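Local coordinates for general stress protein 26 (Bacillus anthracis, PDB 3EC6) that is of unknown function but binds flavin-adenine dinucleotide in the fold of the pyridoxamine 5'-phosphate oxidase family, and so is probably a flavin-dependent stress protein, at residues M34-D39 and F96-L101; V41-T46 and L115-P120. One frame throughout, in Å; residues are numbered along the deposited sequence.

Contact 1 of 2, residues M34-D39 and F96-L101; sequences MFFHED and FWNNSL. With FAD (flavin-adenine dinucleotide), chain B; SO4 (sulfate ion), chain C.
Beside the flavin pocket, the end of helix 90-96 and the turn after it pack on strand 27-38, led by Phe96 against Phe36, a small case of two rings that barely overlap, each instead taking the other's CB over its face. The ring planes are nearly parallel (17°) but slid apart in opposite directions. Phe36 CB sits 3.5 Å from the centroid of the Phe96 ring, and Phe96 CB answers at 3.8 Å from that of Phe36: a reciprocal pair of CH-pi contacts. At the edge of the Phe36 ring, CZ lies 3.4 Å from Asn98 ND2. That amide is fixed by its own segment: ND2 donates to Phe96 O (3.1 Å), while OD1 accepts from Ser100 N in an Asx turn. Selenomethionine Met34, bent at chi3 (20°), meets Asn98 tip to tip through CE, and its SE packs 3.8 Å from Ser100 CB. Met34 N donates to flavin O4 (3.1 Å). Ser100 OG hydrogen-bonds sulfate O4 (2.6 Å), an ion probably from the crystallisation liquor. A salt bridge from Glu38 to Lys95 ties the strand to helix 90-96, and the Phe96 ring also meets Tyr43 of strand 41-47 and Leu115 of strand 113-126.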
loop_
_atom_site.group_PDB
_atom_site.type_symbol
_atom_site.label_atom_id
_atom_site.label_comp_id
_atom_site.label_asym_id
_atom_site.label_seq_id
_atom_site.Cartn_x
_atom_site.Cartn_y
_atom_site.Cartn_z
HETATM N N MSE A 34 9.970 1.933 6.236
HETATM C CA MSE A 34 10.113 3.002 7.226
HETATM C C MSE A 34 10.386 4.324 6.520
HETATM O O MSE A 34 11.239 4.410 5.645
HETATM C CB MSE A 34 11.280 2.688 8.151
HETATM C CG MSE A 34 11.015 1.417 8.827
HETATM SE SE MSE A 34 12.375 0.966 10.116
HETATM C CE MSE A 34 13.104 2.694 10.357
ATOM N N PHE A 35 9.693 5.375 6.937
ATOM C CA PHE A 35 9.878 6.678 6.300
ATOM C C PHE A 35 10.558 7.697 7.185
ATOM O O PHE A 35 10.111 7.940 8.333
ATOM C CB PHE A 35 8.500 7.247 5.839
ATOM C CG PHE A 35 7.947 6.555 4.646
ATOM C CD1 PHE A 35 8.151 7.070 3.365
ATOM C CD2 PHE A 35 7.246 5.331 4.811
ATOM C CE1 PHE A 35 7.629 6.373 2.217
ATOM C CE2 PHE A 35 6.770 4.642 3.654
ATOM C CZ PHE A 35 6.950 5.161 2.383
ATOM N N PHE A 36 11.572 8.363 6.625
ATOM C CA PHE A 36 12.196 9.546 7.256
ATOM C C PHE A 36 11.862 10.780 6.454
ATOM O O PHE A 36 11.177 10.700 5.449
ATOM C CB PHE A 36 13.728 9.353 7.269
ATOM C CG PHE A 36 14.128 8.040 7.820
ATOM C CD1 PHE A 36 14.230 7.858 9.178
ATOM C CD2 PHE A 36 14.309 6.947 6.971
ATOM C CE1 PHE A 36 14.559 6.583 9.712
ATOM C CE2 PHE A 36 14.657 5.670 7.490
ATOM C CZ PHE A 36 14.779 5.501 8.847
ATOM N N HIS A 37 12.300 11.959 6.903
ATOM C CA HIS A 37 11.898 13.137 6.132
ATOM C C HIS A 37 12.808 14.327 6.428
ATOM O O HIS A 37 13.508 14.346 7.484
ATOM C CB HIS A 37 10.442 13.511 6.462
ATOM C CG HIS A 37 10.332 14.251 7.733
ATOM N ND1 HIS A 37 10.415 13.623 8.953
ATOM C CD2 HIS A 37 10.220 15.583 7.984
ATOM C CE1 HIS A 37 10.355 14.535 9.910
ATOM N NE2 HIS A 37 10.212 15.725 9.353
ATOM N N GLU A 38 12.834 15.248 5.470
ATOM C CA GLU A 38 13.350 16.593 5.673
ATOM C C GLU A 38 12.277 17.524 5.181
ATOM O O GLU A 38 11.998 17.584 3.989
ATOM C CB GLU A 38 14.612 16.764 4.904
ATOM C CG GLU A 38 15.759 16.278 5.758
ATOM C CD GLU A 38 17.064 16.840 5.291
ATOM O OE1 GLU A 38 17.133 17.283 4.113
ATOM O OE2 GLU A 38 18.025 16.831 6.093
ATOM N N ASP A 39 11.671 18.228 6.128
ATOM C CA ASP A 39 10.450 18.970 5.837
ATOM C C ASP A 39 9.437 18.013 5.176
ATOM O O ASP A 39 9.100 16.974 5.757
ATOM C CB ASP A 39 10.764 20.192 4.994
ATOM C CG ASP A 39 11.539 21.242 5.790
ATOM O OD1 ASP A 39 11.166 21.502 6.966
ATOM O OD2 ASP A 39 12.510 21.777 5.229
ATOM N N PHE A 96 19.777 9.463 9.031
ATOM C CA PHE A 96 18.604 8.594 9.178
ATOM C C PHE A 96 18.989 7.211 9.675
ATOM O O PHE A 96 18.099 6.447 10.011
ATOM C CB PHE A 96 17.814 8.496 7.847
ATOM C CG PHE A 96 17.314 9.818 7.383
ATOM C CD1 PHE A 96 16.738 10.695 8.287
ATOM C CD2 PHE A 96 17.382 10.153 6.024
ATOM C CE1 PHE A 96 16.237 11.944 7.861
ATOM C CE2 PHE A 96 16.897 11.405 5.580
ATOM C CZ PHE A 96 16.357 12.290 6.491
ATOM N N TRP A 97 20.285 6.881 9.668
ATOM C CA TRP A 97 20.705 5.526 10.061
ATOM C C TRP A 97 20.181 5.162 11.451
ATOM O O TRP A 97 20.209 5.985 12.361
ATOM C CB TRP A 97 22.225 5.342 10.014
ATOM C CG TRP A 97 22.538 3.965 10.525
ATOM C CD1 TRP A 97 22.960 3.635 11.794
ATOM C CD2 TRP A 97 22.400 2.720 9.797
ATOM N NE1 TRP A 97 23.084 2.263 11.886
ATOM C CE2 TRP A 97 22.763 1.684 10.684
ATOM C CE3 TRP A 97 22.040 2.390 8.478
ATOM C CZ2 TRP A 97 22.738 0.331 10.306
ATOM C CZ3 TRP A 97 22.039 1.035 8.097
ATOM C CH2 TRP A 97 22.398 0.034 9.015
ATOM N N ASN A 98 19.716 3.935 11.633
ATOM C CA ASN A 98 19.331 3.463 12.974
ATOM C C ASN A 98 19.312 1.947 12.935
ATOM O O ASN A 98 19.319 1.369 11.828
ATOM C CB ASN A 98 17.979 4.033 13.418
ATOM C CG ASN A 98 16.846 3.520 12.595
ATOM O OD1 ASN A 98 16.255 2.475 12.903
ATOM N ND2 ASN A 98 16.579 4.185 11.468
ATOM N N ASN A 99 19.231 1.307 14.083
ATOM C CA ASN A 99 19.469 -0.156 14.106
ATOM C C ASN A 99 18.310 -0.983 13.516
ATOM O O ASN A 99 18.494 -2.157 13.186
ATOM C CB ASN A 99 19.874 -0.640 15.503
ATOM C CG ASN A 99 21.292 -0.154 15.889
ATOM O OD1 ASN A 99 22.103 0.239 15.009
ATOM N ND2 ASN A 99 21.600 -0.199 17.184
ATOM N N SER A 100 17.116 -0.385 13.336
ATOM C CA SER A 100 16.070 -1.159 12.709
ATOM C C SER A 100 16.456 -1.529 11.286
ATOM O O SER A 100 16.022 -2.587 10.778
ATOM C CB SER A 100 14.748 -0.389 12.686
ATOM O OG SER A 100 14.437 -0.001 14.032
ATOM N N LEU A 101 17.301 -0.676 10.676
ATOM C CA LEU A 101 17.739 -0.930 9.276
ATOM C C LEU A 101 18.681 -2.128 9.132
ATOM O O LEU A 101 18.957 -2.574 8.002
ATOM C CB LEU A 101 18.323 0.327 8.643
ATOM C CG LEU A 101 17.412 1.560 8.675
ATOM C CD1 LEU A 101 18.248 2.743 8.139
ATOM C CD2 LEU A 101 16.222 1.279 7.756
HETATM P PA FAD B . 12.935 -7.127 -3.335
HETATM O O1A FAD B . 13.871 -6.448 -4.323
HETATM O O2A FAD B . 13.654 -7.866 -2.221
HETATM O O5B FAD B . 12.031 -8.293 -4.050
HETATM C C5B FAD B . 10.993 -8.847 -3.277
HETATM C C4B FAD B . 9.750 -8.565 -4.096
HETATM O O4B FAD B . 9.771 -9.427 -5.253
HETATM C C3B FAD B . 8.503 -8.858 -3.268
HETATM O O3B FAD B . 7.921 -7.652 -2.775
HETATM C C2B FAD B . 7.654 -9.691 -4.230
HETATM O O2B FAD B . 6.753 -8.859 -4.943
HETATM C C1B FAD B . 8.652 -10.298 -5.219
HETATM N N9A FAD B . 9.099 -11.643 -4.779
HETATM C C8A FAD B . 9.143 -12.101 -3.481
HETATM N N7A FAD B . 9.594 -13.379 -3.482
HETATM C C5A FAD B . 9.855 -13.745 -4.751
HETATM C C6A FAD B . 10.331 -14.946 -5.274
HETATM N N6A FAD B . 10.319 -16.040 -4.497
HETATM N N1A FAD B . 10.487 -15.042 -6.647
HETATM C C2A FAD B . 10.181 -13.964 -7.474
HETATM N N3A FAD B . 9.708 -12.770 -6.937
HETATM C C4A FAD B . 9.550 -12.667 -5.586
HETATM N N1 FAD B . 12.887 -2.838 3.495
HETATM C C2 FAD B . 13.801 -1.827 3.283
HETATM O O2 FAD B . 14.661 -2.063 2.429
HETATM N N3 FAD B . 13.713 -0.626 3.947
HETATM C C4 FAD B . 12.727 -0.416 4.887
HETATM O O4 FAD B . 12.659 0.691 5.494
HETATM C C4X FAD B . 11.821 -1.458 5.174
HETATM N N5 FAD B . 10.840 -1.252 6.130
HETATM C C5X FAD B . 9.959 -2.291 6.401
HETATM C C6 FAD B . 8.990 -2.059 7.396
HETATM C C7 FAD B . 8.082 -3.095 7.642
HETATM C C7M FAD B . 7.042 -2.866 8.713
HETATM C C8 FAD B . 8.140 -4.311 6.927
HETATM C C8M FAD B . 7.149 -5.442 7.159
HETATM C C9 FAD B . 9.081 -4.501 5.907
HETATM C C9A FAD B . 10.015 -3.479 5.651
HETATM N N10 FAD B . 10.974 -3.659 4.660
HETATM C C10 FAD B . 11.901 -2.641 4.440
HETATM C "C1'" FAD B . 11.021 -4.837 3.743
HETATM C "C2'" FAD B . 10.331 -4.598 2.391
HETATM O "O2'" FAD B . 8.949 -4.274 2.570
HETATM C "C3'" FAD B . 10.392 -5.908 1.602
HETATM O "O3'" FAD B . 11.783 -6.257 1.495
HETATM C "C4'" FAD B . 9.771 -5.763 0.219
HETATM O "O4'" FAD B . 9.576 -7.062 -0.430
HETATM C "C5'" FAD B . 10.660 -4.882 -0.676
HETATM O "O5'" FAD B . 10.087 -4.821 -1.974
HETATM P P FAD B . 11.152 -4.904 -3.181
HETATM O O1P FAD B . 10.446 -5.116 -4.516
HETATM O O2P FAD B . 12.177 -3.807 -3.124
HETATM O O3P FAD B . 11.816 -6.263 -2.657
HETATM S S SO4 C . 13.425 -2.371 16.239
HETATM O O1 SO4 C . 14.433 -2.870 15.288
HETATM O O2 SO4 C . 12.258 -3.262 16.186
HETATM O O3 SO4 C . 13.977 -2.349 17.599
HETATM O O4 SO4 C . 13.024 -0.987 15.975
#

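Contact 2 of 2, residues V41-T46 and L115-P120; sequences VLYVAT and LIKINP. With FAD (flavin-adenine dinucleotide), chain B.
Strands 41-46 and 115-120 run antiparallel, their axes 4.5 Å apart at closest and 162° between directions, joined by two hydrogen-bonded pairs, Leu42 with Ile118 and Val44 with Ile116. The bonds are uneven in length: Ile116 N reaches Val44 O at 2.7 Å, whereas Leu42 N lies 3.2 Å from Ile118 O. Between these pairs, Tyr43 CA approaches Ile116 O at 3.1 Å in a CA-H...O contact.

Side chains alternate between the faces of the sheet. On one, Tyr43 and Lys117 lie side by side and point the same way. Lys117 CG is anti to the backbone N (chi1 171°) and the chain is extended beyond it; CG passes 3.6 Å from Tyr43 CE1, and the methylenes run on to the phenol oxygen. A water in the plane of the ring then joins the two ends, 2.8 Å from Tyr43 OH and accepting from Lys117 NZ. Leu115 adds CD2 against Ala45 CB on this face, which helix 90-96 covers through Leu92. On the other face the cross-strand pairs meet CB to CB, Leu42 with Ile118 and Val44 with Ile116, and Ile116 also touches helix 51-58.

At Ala45 and Thr46 strand 41-47 meets the cofactor: flavin N3 donates to Ala45 O (2.8 Å) in an almost straight bond, and Thr46 OG1, anti to its backbone N (chi1 -163°), donates to flavin O2 (2.7 Å). A strand end that meets the pyrimidine side of the isoalloxazine is consistent with the split-barrel, FMN-binding fold of this family.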
loop_
_atom_site.group_PDB
_atom_site.type_symbol
_atom_site.label_atom_id
_atom_site.label_comp_id
_atom_site.label_asym_id
_atom_site.label_seq_id
_atom_site.Cartn_x
_atom_site.Cartn_y
_atom_site.Cartn_z
ATOM N N VAL A 41 9.770 16.456 2.299
ATOM C CA VAL A 41 10.438 15.479 1.437
ATOM C C VAL A 41 10.663 14.196 2.201
ATOM O O VAL A 41 11.226 14.212 3.301
ATOM C CB VAL A 41 11.800 16.041 0.896
ATOM C CG1 VAL A 41 12.529 14.967 0.098
ATOM C CG2 VAL A 41 11.523 17.310 0.017
ATOM N N LEU A 42 10.209 13.068 1.647
ATOM C CA LEU A 42 10.282 11.799 2.400
ATOM C C LEU A 42 11.486 11.019 1.876
ATOM O O LEU A 42 11.921 11.173 0.744
ATOM C CB LEU A 42 9.007 10.921 2.219
ATOM C CG LEU A 42 7.747 11.632 2.711
ATOM C CD1 LEU A 42 6.552 10.723 2.447
ATOM C CD2 LEU A 42 7.817 11.953 4.189
ATOM N N TYR A 43 12.045 10.180 2.749
ATOM C CA TYR A 43 13.197 9.336 2.350
ATOM C C TYR A 43 12.995 7.934 2.918
ATOM O O TYR A 43 12.483 7.789 4.031
ATOM C CB TYR A 43 14.511 9.858 2.951
ATOM C CG TYR A 43 14.972 11.224 2.418
ATOM C CD1 TYR A 43 15.803 11.293 1.280
ATOM C CD2 TYR A 43 14.533 12.414 3.010
ATOM C CE1 TYR A 43 16.234 12.551 0.747
ATOM C CE2 TYR A 43 14.919 13.650 2.480
ATOM C CZ TYR A 43 15.762 13.713 1.368
ATOM O OH TYR A 43 16.165 14.923 0.824
ATOM N N VAL A 44 13.385 6.926 2.160
ATOM C CA VAL A 44 13.334 5.535 2.649
ATOM C C VAL A 44 14.739 4.950 2.428
ATOM O O VAL A 44 15.344 5.153 1.370
ATOM C CB VAL A 44 12.331 4.715 1.838
ATOM C CG1 VAL A 44 12.390 3.238 2.212
ATOM C CG2 VAL A 44 10.909 5.264 2.090
ATOM N N ALA A 45 15.244 4.247 3.432
ATOM C CA ALA A 45 16.536 3.579 3.353
ATOM C C ALA A 45 16.313 2.191 2.820
ATOM O O ALA A 45 15.418 1.455 3.306
ATOM C CB ALA A 45 17.167 3.551 4.755
ATOM N N THR A 46 17.106 1.788 1.820
ATOM C CA THR A 46 16.941 0.456 1.256
ATOM C C THR A 46 18.252 -0.038 0.651
ATOM O O THR A 46 19.253 0.721 0.607
ATOM C CB THR A 46 15.720 0.358 0.279
ATOM O OG1 THR A 46 15.395 -1.017 0.087
ATOM C CG2 THR A 46 16.020 1.030 -1.054
ATOM N N LEU A 115 19.299 5.888 -0.323
ATOM C CA LEU A 115 17.991 6.437 0.050
ATOM C C LEU A 115 17.125 6.621 -1.200
ATOM O O LEU A 115 17.598 7.074 -2.242
ATOM C CB LEU A 115 18.136 7.798 0.751
ATOM C CG LEU A 115 18.793 7.766 2.134
ATOM C CD1 LEU A 115 19.178 9.208 2.515
ATOM C CD2 LEU A 115 17.884 7.129 3.169
ATOM N N ILE A 116 15.838 6.280 -1.066
ATOM C CA ILE A 116 14.872 6.732 -2.068
ATOM C C ILE A 116 14.309 8.075 -1.568
ATOM O O ILE A 116 13.818 8.169 -0.453
ATOM C CB ILE A 116 13.761 5.746 -2.175
ATOM C CG1 ILE A 116 14.287 4.406 -2.655
ATOM C CG2 ILE A 116 12.707 6.314 -3.126
ATOM C CD1 ILE A 116 13.192 3.294 -2.645
ATOM N N LYS A 117 14.450 9.120 -2.395
ATOM C CA LYS A 117 14.034 10.470 -2.074
ATOM C C LYS A 117 12.715 10.704 -2.778
ATOM O O LYS A 117 12.592 10.506 -3.981
ATOM C CB LYS A 117 15.079 11.469 -2.602
ATOM C CG LYS A 117 14.590 12.903 -2.488
ATOM C CD LYS A 117 15.721 13.854 -2.854
ATOM C CE LYS A 117 15.263 15.296 -2.879
ATOM N NZ LYS A 117 16.362 16.185 -3.347
ATOM N N ILE A 118 11.687 11.120 -2.057
ATOM C CA ILE A 118 10.363 11.298 -2.685
ATOM C C ILE A 118 10.021 12.778 -2.589
ATOM O O ILE A 118 9.825 13.331 -1.484
ATOM C CB ILE A 118 9.290 10.465 -1.953
ATOM C CG1 ILE A 118 9.582 9.006 -2.131
ATOM C CG2 ILE A 118 7.892 10.745 -2.584
ATOM C CD1 ILE A 118 8.980 8.159 -1.100
ATOM N N ASN A 119 9.986 13.430 -3.745
ATOM C CA ASN A 119 9.677 14.860 -3.829
ATOM C C ASN A 119 8.192 14.996 -4.034
ATOM O O ASN A 119 7.699 14.630 -5.090
ATOM C CB ASN A 119 10.397 15.534 -4.993
ATOM C CG ASN A 119 11.807 15.889 -4.650
ATOM O OD1 ASN A 119 12.732 15.183 -5.007
ATOM N ND2 ASN A 119 11.974 16.972 -3.902
ATOM N N PRO A 120 7.466 15.462 -3.015
ATOM C CA PRO A 120 6.018 15.407 -3.144
ATOM C C PRO A 120 5.496 16.491 -4.111
ATOM O O PRO A 120 6.001 17.621 -4.132
ATOM C CB PRO A 120 5.512 15.724 -1.725
ATOM C CG PRO A 120 6.620 16.712 -1.207
ATOM C CD PRO A 120 7.886 16.081 -1.738
HETATM P PA FAD B . 12.935 -7.127 -3.335
HETATM O O1A FAD B . 13.871 -6.448 -4.323
HETATM O O2A FAD B . 13.654 -7.866 -2.221
HETATM O O5B FAD B . 12.031 -8.293 -4.050
HETATM C C5B FAD B . 10.993 -8.847 -3.277
HETATM C C4B FAD B . 9.750 -8.565 -4.096
HETATM O O4B FAD B . 9.771 -9.427 -5.253
HETATM C C3B FAD B . 8.503 -8.858 -3.268
HETATM O O3B FAD B . 7.921 -7.652 -2.775
HETATM C C2B FAD B . 7.654 -9.691 -4.230
HETATM O O2B FAD B . 6.753 -8.859 -4.943
HETATM C C1B FAD B . 8.652 -10.298 -5.219
HETATM N N9A FAD B . 9.099 -11.643 -4.779
HETATM C C8A FAD B . 9.143 -12.101 -3.481
HETATM N N7A FAD B . 9.594 -13.379 -3.482
HETATM C C5A FAD B . 9.855 -13.745 -4.751
HETATM C C6A FAD B . 10.331 -14.946 -5.274
HETATM N N6A FAD B . 10.319 -16.040 -4.497
HETATM N N1A FAD B . 10.487 -15.042 -6.647
HETATM C C2A FAD B . 10.181 -13.964 -7.474
HETATM N N3A FAD B . 9.708 -12.770 -6.937
HETATM C C4A FAD B . 9.550 -12.667 -5.586
HETATM N N1 FAD B . 12.887 -2.838 3.495
HETATM C C2 FAD B . 13.801 -1.827 3.283
HETATM O O2 FAD B . 14.661 -2.063 2.429
HETATM N N3 FAD B . 13.713 -0.626 3.947
HETATM C C4 FAD B . 12.727 -0.416 4.887
HETATM O O4 FAD B . 12.659 0.691 5.494
HETATM C C4X FAD B . 11.821 -1.458 5.174
HETATM N N5 FAD B . 10.840 -1.252 6.130
HETATM C C5X FAD B . 9.959 -2.291 6.401
HETATM C C6 FAD B . 8.990 -2.059 7.396
HETATM C C7 FAD B . 8.082 -3.095 7.642
HETATM C C7M FAD B . 7.042 -2.866 8.713
HETATM C C8 FAD B . 8.140 -4.311 6.927
HETATM C C8M FAD B . 7.149 -5.442 7.159
HETATM C C9 FAD B . 9.081 -4.501 5.907
HETATM C C9A FAD B . 10.015 -3.479 5.651
HETATM N N10 FAD B . 10.974 -3.659 4.660
HETATM C C10 FAD B . 11.901 -2.641 4.440
HETATM C "C1'" FAD B . 11.021 -4.837 3.743
HETATM C "C2'" FAD B . 10.331 -4.598 2.391
HETATM O "O2'" FAD B . 8.949 -4.274 2.570
HETATM C "C3'" FAD B . 10.392 -5.908 1.602
HETATM O "O3'" FAD B . 11.783 -6.257 1.495
HETATM C "C4'" FAD B . 9.771 -5.763 0.219
HETATM O "O4'" FAD B . 9.576 -7.062 -0.430
HETATM C "C5'" FAD B . 10.660 -4.882 -0.676
HETATM O "O5'" FAD B . 10.087 -4.821 -1.974
HETATM P P FAD B . 11.152 -4.904 -3.181
HETATM O O1P FAD B . 10.446 -5.116 -4.516
HETATM O O2P FAD B . 12.177 -3.807 -3.124
HETATM O O3P FAD B . 11.816 -6.263 -2.657
HETATM O O HOH W 1 18.182 15.376 -1.017
#

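The two contacts illustrate how one sheet can serve both core and cofactor. Contact 2 is the buried one, strand against strand, and rests on regular backbone hydrogen bonds; contact 1, partly buried, sets a helix end and turn against a strand with no hydrogen bond between its segments, relying on ring, apolar and amide-edge contacts. Strands 27-38 and 41-47 are sheet neighbours, so the pairs share a boundary: Phe36 N probably bonds to Tyr43 O (2.8 Å), and Leu101 CD1 packs on Ala45 CB at 3.6 Å. Their segments alternate along the chain. Both touch the same flavin, through one segment each: 34-39 and 41-46.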